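Local coordinates for intracellular protein transport protein USO1 (Saccharomyces cerevisiae S288c, PDB 6LSU) that is required for protein transport from the endoplasmic reticulum to the Golgi complex, this chain being the globular head of a coiled-coil membrane tether, at residues Y165-L170 with I211-A216; A497-V502 with F518-I523. One frame throughout, in Å; residues are numbered along the deposited sequence.

Interaction 1: Y165-L170 with I211-A216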
loop_
_atom_site.group_PDB
_atom_site.type_symbol
_atom_site.label_atom_id
_atom_site.label_comp_id
_atom_site.label_asym_id
_atom_site.label_seq_id
_atom_site.Cartn_x
_atom_site.Cartn_y
_atom_site.Cartn_z
ATOM N N TYR A 165 10.086 24.825 -24.299
ATOM C CA TYR A 165 11.363 25.143 -23.624
ATOM C C TYR A 165 11.078 25.831 -22.279
ATOM O O TYR A 165 11.781 25.591 -21.272
ATOM C CB TYR A 165 12.213 26.058 -24.479
ATOM C CG TYR A 165 12.966 25.413 -25.605
ATOM C CD1 TYR A 165 13.559 24.178 -25.475
ATOM C CD2 TYR A 165 13.180 26.111 -26.778
ATOM C CE1 TYR A 165 14.286 23.606 -26.522
ATOM C CE2 TYR A 165 13.930 25.586 -27.813
ATOM C CZ TYR A 165 14.467 24.313 -27.699
ATOM O OH TYR A 165 15.212 23.795 -28.722
ATOM N N THR A 166 10.009 26.600 -22.220
ATOM C CA THR A 166 9.624 27.348 -20.986
ATOM C C THR A 166 9.180 26.367 -19.891
ATOM O O THR A 166 9.660 26.474 -18.749
ATOM C CB THR A 166 8.592 28.403 -21.365
ATOM O OG1 THR A 166 9.226 29.243 -22.324
ATOM C CG2 THR A 166 8.115 29.202 -20.184
ATOM N N ILE A 167 8.288 25.445 -20.240
ATOM C CA ILE A 167 7.807 24.338 -19.364
ATOM C C ILE A 167 9.032 23.595 -18.837
ATOM O O ILE A 167 9.166 23.424 -17.634
ATOM C CB ILE A 167 6.877 23.369 -20.120
ATOM C CG1 ILE A 167 5.567 24.043 -20.517
ATOM C CG2 ILE A 167 6.601 22.159 -19.257
ATOM C CD1 ILE A 167 4.638 23.160 -21.325
ATOM N N GLN A 168 9.915 23.177 -19.742
ATOM C CA GLN A 168 11.111 22.380 -19.390
ATOM C C GLN A 168 11.990 23.177 -18.432
ATOM O O GLN A 168 12.457 22.545 -17.432
ATOM C CB GLN A 168 11.860 21.957 -20.650
ATOM C CG GLN A 168 11.079 20.927 -21.431
ATOM C CD GLN A 168 11.684 20.568 -22.776
ATOM O OE1 GLN A 168 12.183 21.400 -23.524
ATOM N NE2 GLN A 168 11.590 19.293 -23.109
ATOM N N LEU A 169 12.191 24.484 -18.676
ATOM C CA LEU A 169 13.103 25.313 -17.843
ATOM C C LEU A 169 12.524 25.406 -16.432
ATOM O O LEU A 169 13.273 25.194 -15.467
ATOM C CB LEU A 169 13.321 26.696 -18.467
ATOM C CG LEU A 169 14.369 27.567 -17.769
ATOM C CD1 LEU A 169 15.708 26.849 -17.663
ATOM C CD2 LEU A 169 14.522 28.890 -18.501
ATOM N N LEU A 170 11.223 25.641 -16.333
ATOM C CA LEU A 170 10.483 25.652 -15.043
ATOM C C LEU A 170 10.553 24.311 -14.316
ATOM O O LEU A 170 10.605 24.334 -13.057
ATOM C CB LEU A 170 9.029 26.023 -15.331
ATOM C CG LEU A 170 8.864 27.514 -15.596
ATOM C CD1 LEU A 170 7.409 27.844 -15.885
ATOM C CD2 LEU A 170 9.392 28.329 -14.402
ATOM N N ILE A 211 1.789 18.146 -17.782
ATOM C CA ILE A 211 1.353 17.189 -16.709
ATOM C C ILE A 211 2.472 17.019 -15.688
ATOM O O ILE A 211 2.180 17.104 -14.494
ATOM C CB ILE A 211 0.942 15.831 -17.316
ATOM C CG1 ILE A 211 -0.144 16.016 -18.376
ATOM C CG2 ILE A 211 0.451 14.895 -16.194
ATOM C CD1 ILE A 211 -0.445 14.789 -19.157
ATOM N N LEU A 212 3.726 16.871 -16.151
ATOM C CA LEU A 212 4.954 16.758 -15.335
ATOM C C LEU A 212 5.144 18.034 -14.512
ATOM O O LEU A 212 5.444 17.875 -13.321
ATOM C CB LEU A 212 6.145 16.465 -16.244
ATOM C CG LEU A 212 6.075 15.102 -16.924
ATOM C CD1 LEU A 212 7.275 14.831 -17.789
ATOM C CD2 LEU A 212 5.943 14.007 -15.869
ATOM N N LEU A 213 4.977 19.231 -15.091
ATOM C CA LEU A 213 5.279 20.499 -14.370
ATOM C C LEU A 213 4.150 20.646 -13.346
ATOM O O LEU A 213 4.392 20.997 -12.147
ATOM C CB LEU A 213 5.384 21.667 -15.358
ATOM C CG LEU A 213 5.501 23.063 -14.739
ATOM C CD1 LEU A 213 6.747 23.180 -13.893
ATOM C CD2 LEU A 213 5.497 24.186 -15.788
ATOM N N LEU A 214 2.934 20.307 -13.764
ATOM C CA LEU A 214 1.814 20.381 -12.805
ATOM C C LEU A 214 2.090 19.430 -11.632
ATOM O O LEU A 214 1.841 19.821 -10.486
ATOM C CB LEU A 214 0.539 20.056 -13.571
ATOM C CG LEU A 214 -0.012 21.240 -14.353
ATOM C CD1 LEU A 214 -1.009 20.781 -15.399
ATOM C CD2 LEU A 214 -0.665 22.238 -13.398
ATOM N N MET A 215 2.601 18.217 -11.895
ATOM C CA MET A 215 2.942 17.281 -10.801
ATOM C C MET A 215 3.897 17.972 -9.822
ATOM O O MET A 215 3.659 17.849 -8.606
ATOM C CB MET A 215 3.629 16.019 -11.320
ATOM C CG MET A 215 2.686 14.963 -11.860
ATOM S SD MET A 215 3.628 13.677 -12.719
ATOM C CE MET A 215 4.675 13.248 -11.330
ATOM N N ALA A 216 4.955 18.598 -10.319
ATOM C CA ALA A 216 6.025 19.274 -9.552
ATOM C C ALA A 216 5.453 20.387 -8.712
ATOM O O ALA A 216 5.856 20.535 -7.588
ATOM C CB ALA A 216 7.047 19.868 -10.476
#

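Interaction 2: A497-V502 with F518-I523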
loop_
_atom_site.group_PDB
_atom_site.type_symbol
_atom_site.label_atom_id
_atom_site.label_comp_id
_atom_site.label_asym_id
_atom_site.label_seq_id
_atom_site.Cartn_x
_atom_site.Cartn_y
_atom_site.Cartn_z
ATOM N N ALA A 497 -15.097 -23.273 2.913
ATOM C CA ALA A 497 -14.956 -21.905 3.482
ATOM C C ALA A 497 -15.305 -21.883 4.979
ATOM O O ALA A 497 -15.856 -20.848 5.407
ATOM C CB ALA A 497 -15.817 -20.927 2.715
ATOM N N ASN A 498 -14.979 -22.943 5.737
ATOM C CA ASN A 498 -15.394 -23.080 7.155
ATOM C C ASN A 498 -14.181 -23.079 8.082
ATOM O O ASN A 498 -13.268 -23.867 7.900
ATOM C CB ASN A 498 -16.300 -24.295 7.399
ATOM C CG ASN A 498 -17.012 -24.166 8.733
ATOM O OD1 ASN A 498 -16.391 -24.215 9.794
ATOM N ND2 ASN A 498 -18.304 -23.872 8.704
ATOM N N LEU A 499 -14.199 -22.159 9.030
ATOM C CA LEU A 499 -13.057 -21.866 9.923
ATOM C C LEU A 499 -13.037 -22.932 11.012
ATOM O O LEU A 499 -11.949 -23.204 11.517
ATOM C CB LEU A 499 -13.216 -20.465 10.532
ATOM C CG LEU A 499 -13.054 -19.293 9.571
ATOM C CD1 LEU A 499 -13.617 -17.996 10.157
ATOM C CD2 LEU A 499 -11.610 -19.104 9.204
ATOM N N PHE A 500 -14.217 -23.436 11.391
ATOM C CA PHE A 500 -14.391 -24.482 12.429
ATOM C C PHE A 500 -13.837 -25.805 11.902
ATOM O O PHE A 500 -13.158 -26.536 12.634
ATOM C CB PHE A 500 -15.846 -24.572 12.830
ATOM C CG PHE A 500 -16.267 -23.455 13.739
ATOM C CD1 PHE A 500 -15.753 -23.363 15.019
ATOM C CD2 PHE A 500 -17.187 -22.514 13.328
ATOM C CE1 PHE A 500 -16.164 -22.346 15.867
ATOM C CE2 PHE A 500 -17.549 -21.475 14.164
ATOM C CZ PHE A 500 -17.062 -21.404 15.438
ATOM N N GLU A 501 -14.070 -26.062 10.621
ATOM C CA GLU A 501 -13.463 -27.209 9.940
ATOM C C GLU A 501 -11.960 -27.189 10.228
ATOM O O GLU A 501 -11.457 -28.219 10.610
ATOM C CB GLU A 501 -13.774 -27.168 8.448
ATOM C CG GLU A 501 -14.037 -28.541 7.862
ATOM C CD GLU A 501 -14.750 -28.525 6.518
ATOM O OE1 GLU A 501 -15.454 -29.520 6.214
ATOM O OE2 GLU A 501 -14.611 -27.520 5.779
ATOM N N VAL A 502 -11.271 -26.054 10.066
ATOM C CA VAL A 502 -9.797 -26.001 10.251
ATOM C C VAL A 502 -9.488 -26.073 11.752
ATOM O O VAL A 502 -8.692 -26.914 12.207
ATOM C CB VAL A 502 -9.199 -24.744 9.610
ATOM C CG1 VAL A 502 -7.756 -24.519 10.044
ATOM C CG2 VAL A 502 -9.313 -24.809 8.095
ATOM N N PHE A 518 -2.851 -20.478 11.042
ATOM C CA PHE A 518 -2.410 -19.153 11.564
ATOM C C PHE A 518 -3.502 -18.094 11.331
ATOM O O PHE A 518 -3.910 -17.389 12.248
ATOM C CB PHE A 518 -1.091 -18.755 10.932
ATOM C CG PHE A 518 -0.737 -17.327 11.280
ATOM C CD1 PHE A 518 -0.248 -17.007 12.532
ATOM C CD2 PHE A 518 -1.084 -16.292 10.420
ATOM C CE1 PHE A 518 -0.022 -15.669 12.871
ATOM C CE2 PHE A 518 -0.869 -14.973 10.767
ATOM C CZ PHE A 518 -0.328 -14.656 11.988
ATOM N N PHE A 519 -4.021 -18.032 10.109
ATOM C CA PHE A 519 -5.177 -17.189 9.720
ATOM C C PHE A 519 -6.386 -17.523 10.577
ATOM O O PHE A 519 -6.905 -16.562 11.243
ATOM C CB PHE A 519 -5.373 -17.250 8.209
ATOM C CG PHE A 519 -4.314 -16.488 7.455
ATOM C CD1 PHE A 519 -3.913 -15.230 7.876
ATOM C CD2 PHE A 519 -3.739 -17.015 6.292
ATOM C CE1 PHE A 519 -2.908 -14.543 7.195
ATOM C CE2 PHE A 519 -2.759 -16.320 5.583
ATOM C CZ PHE A 519 -2.326 -15.104 6.056
ATOM N N THR A 520 -6.792 -18.789 10.634
ATOM C CA THR A 520 -7.943 -19.252 11.471
ATOM C C THR A 520 -7.759 -18.756 12.914
ATOM O O THR A 520 -8.631 -18.062 13.471
ATOM C CB THR A 520 -8.121 -20.769 11.374
ATOM O OG1 THR A 520 -8.321 -21.084 9.986
ATOM C CG2 THR A 520 -9.360 -21.261 12.078
ATOM N N THR A 521 -6.653 -19.032 13.553
ATOM C CA THR A 521 -6.544 -18.605 14.959
ATOM C C THR A 521 -6.581 -17.071 14.988
ATOM O O THR A 521 -7.147 -16.471 15.887
ATOM C CB THR A 521 -5.324 -19.256 15.613
ATOM O OG1 THR A 521 -4.202 -19.145 14.721
ATOM C CG2 THR A 521 -5.610 -20.701 15.908
ATOM N N ASP A 522 -5.929 -16.428 14.043
ATOM C CA ASP A 522 -5.840 -14.945 14.014
ATOM C C ASP A 522 -7.232 -14.313 13.820
ATOM O O ASP A 522 -7.576 -13.372 14.502
ATOM C CB ASP A 522 -4.914 -14.466 12.904
ATOM C CG ASP A 522 -4.813 -12.941 12.849
ATOM O OD1 ASP A 522 -4.214 -12.369 13.786
ATOM O OD2 ASP A 522 -5.411 -12.337 11.924
ATOM N N ILE A 523 -8.074 -14.872 12.978
ATOM C CA ILE A 523 -9.484 -14.379 12.879
ATOM C C ILE A 523 -10.229 -14.600 14.194
ATOM O O ILE A 523 -10.841 -13.605 14.642
ATOM C CB ILE A 523 -10.208 -14.989 11.662
ATOM C CG1 ILE A 523 -11.182 -13.980 11.089
ATOM C CG2 ILE A 523 -10.872 -16.310 11.936
ATOM C CD1 ILE A 523 -10.460 -12.815 10.561
#

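Interaction 1: Y165-L170 with I211-A216
Leu-213 reaches across to lie over Ile-167 and Leu-170, two residues three places apart on helix 160-174. This is the packing of an armadillo-repeat solenoid: segment 165-170 belongs to ARM 2 and segment 211-216 to ARM 3, and their helices run in the same general direction, as expected where equivalent layers follow one another. The contact is wholly apolar and buried, and its small area of 148 Å² is gathered on these three residues. The backbones come nearest at Ile-167 and Leu-213, whose CA atoms lie 6.8 Å apart.

A chi1 of 172° carries the fork of Leu-213 away from its own backbone N and out to the other helix. Leu-213 CD1 presses on the root of the opposing leucine, 3.9 Å from Leu-170 CB. The second methyl, Leu-213 CD2, sits between the two partners, against Leu-170 CB and 4.1 Å from Leu-170 CD1, and next to Ile-167 CG2. Ile-167 presents its short branch: the CG2 methyl stands opposite the isoleucine's backbone N, beside the carbonyl carbon, a placing that brings it against both CB and CD2 of Leu-213. Trp-155, in a loop of the same repeat, also touches Ile-167 and Leu-170. At the far end of segment 211-216, the backbone oxygen of Ala-216 accepts a hydrogen bond from Arg-182, a further tie within ARM 3. The Ile-167 side of the contact rests on one methyl, with Ile-167 CG2 4.1 Å from Leu-213 CB.

Interaction 2: A497-V502 with F518-I523
Leu-499 meets both Thr-520 and Ile-523, and Val-502 meets Thr-520, where the short helix 499-504 packs on helix 514-528, a helix-on-helix contact of the armadillo head; segment 497-502 lies in ARM 8. All four touching residues are buried, and 196 Å² is covered between the segments.

The apolar part centres on Leu-499 and Ile-523. Ile-523 offers its CG2 methyl to the fork of Leu-499, 3.7 Å from Leu-499 CD1 and 4.0 Å from Leu-499 CD2, the two side chains crossing at about a right angle. On Val-502 it is CG1, swung opposite the valine's own backbone N (chi1 168°), that reaches Thr-520, and Tyr-414 of helix 404-414 touches the same valine.

Thr-520 mixes both kinds of contact. It and Leu-499 slide past each other in opposite directions, the threonine CG2 methyl facing the backbone oxygen of Leu-499. Its OG1 touches two side chains, 3.5 Å from Val-502 CG1 and 3.9 Å from Leu-499 CD2; that hydroxyl is satisfied within its own helix by the backbone oxygen of Lys-516. Cut back to an alanine, this position is likely to open a gap between Leu-499 and Val-502 and leave the Lys-516 oxygen without its side-chain partner.

The polar part holds the start of the short helix. Asn-498 is its N-cap: Asn-498 OD1 accepts from Glu-501 N at 3.1 Å, an N-H...O angle of 156°, with the donor tilted 30° from the carbonyl plane. The amide nitrogen of Asn-498 is bonded to the Gln-449 backbone oxygen, which ties the cap to helix 439-459. Phe-500, the cap's other donor, sets its ring edge-to-face with Phe-524, which follows segment 518-523 on the opposing helix. Its own capping bond is weak, with Phe-500 N 2.8 Å from Asn-498 OD1.

How the interactions relate
The two contacts show one solenoid packing its helices with different chemistry. Both are buried helix-to-helix packings, yet they share no helix, lie on opposite sides of the chain's centre and have centres about 53 Å apart, with nearest atoms about 34 Å from each other. Interaction 1 joins two successive repeats, ARM 2 and ARM 3, by apolar carbon contacts alone. Interaction 2 is more local in sequence, its segments separated by only 15 residues; methyl packing and a threonine meet across it, and the cap holds the short helix that presents one side. Both helices of interaction 1 are 15 residues long, whereas interaction 2 pairs one of that length with the six-residue helix 499-504.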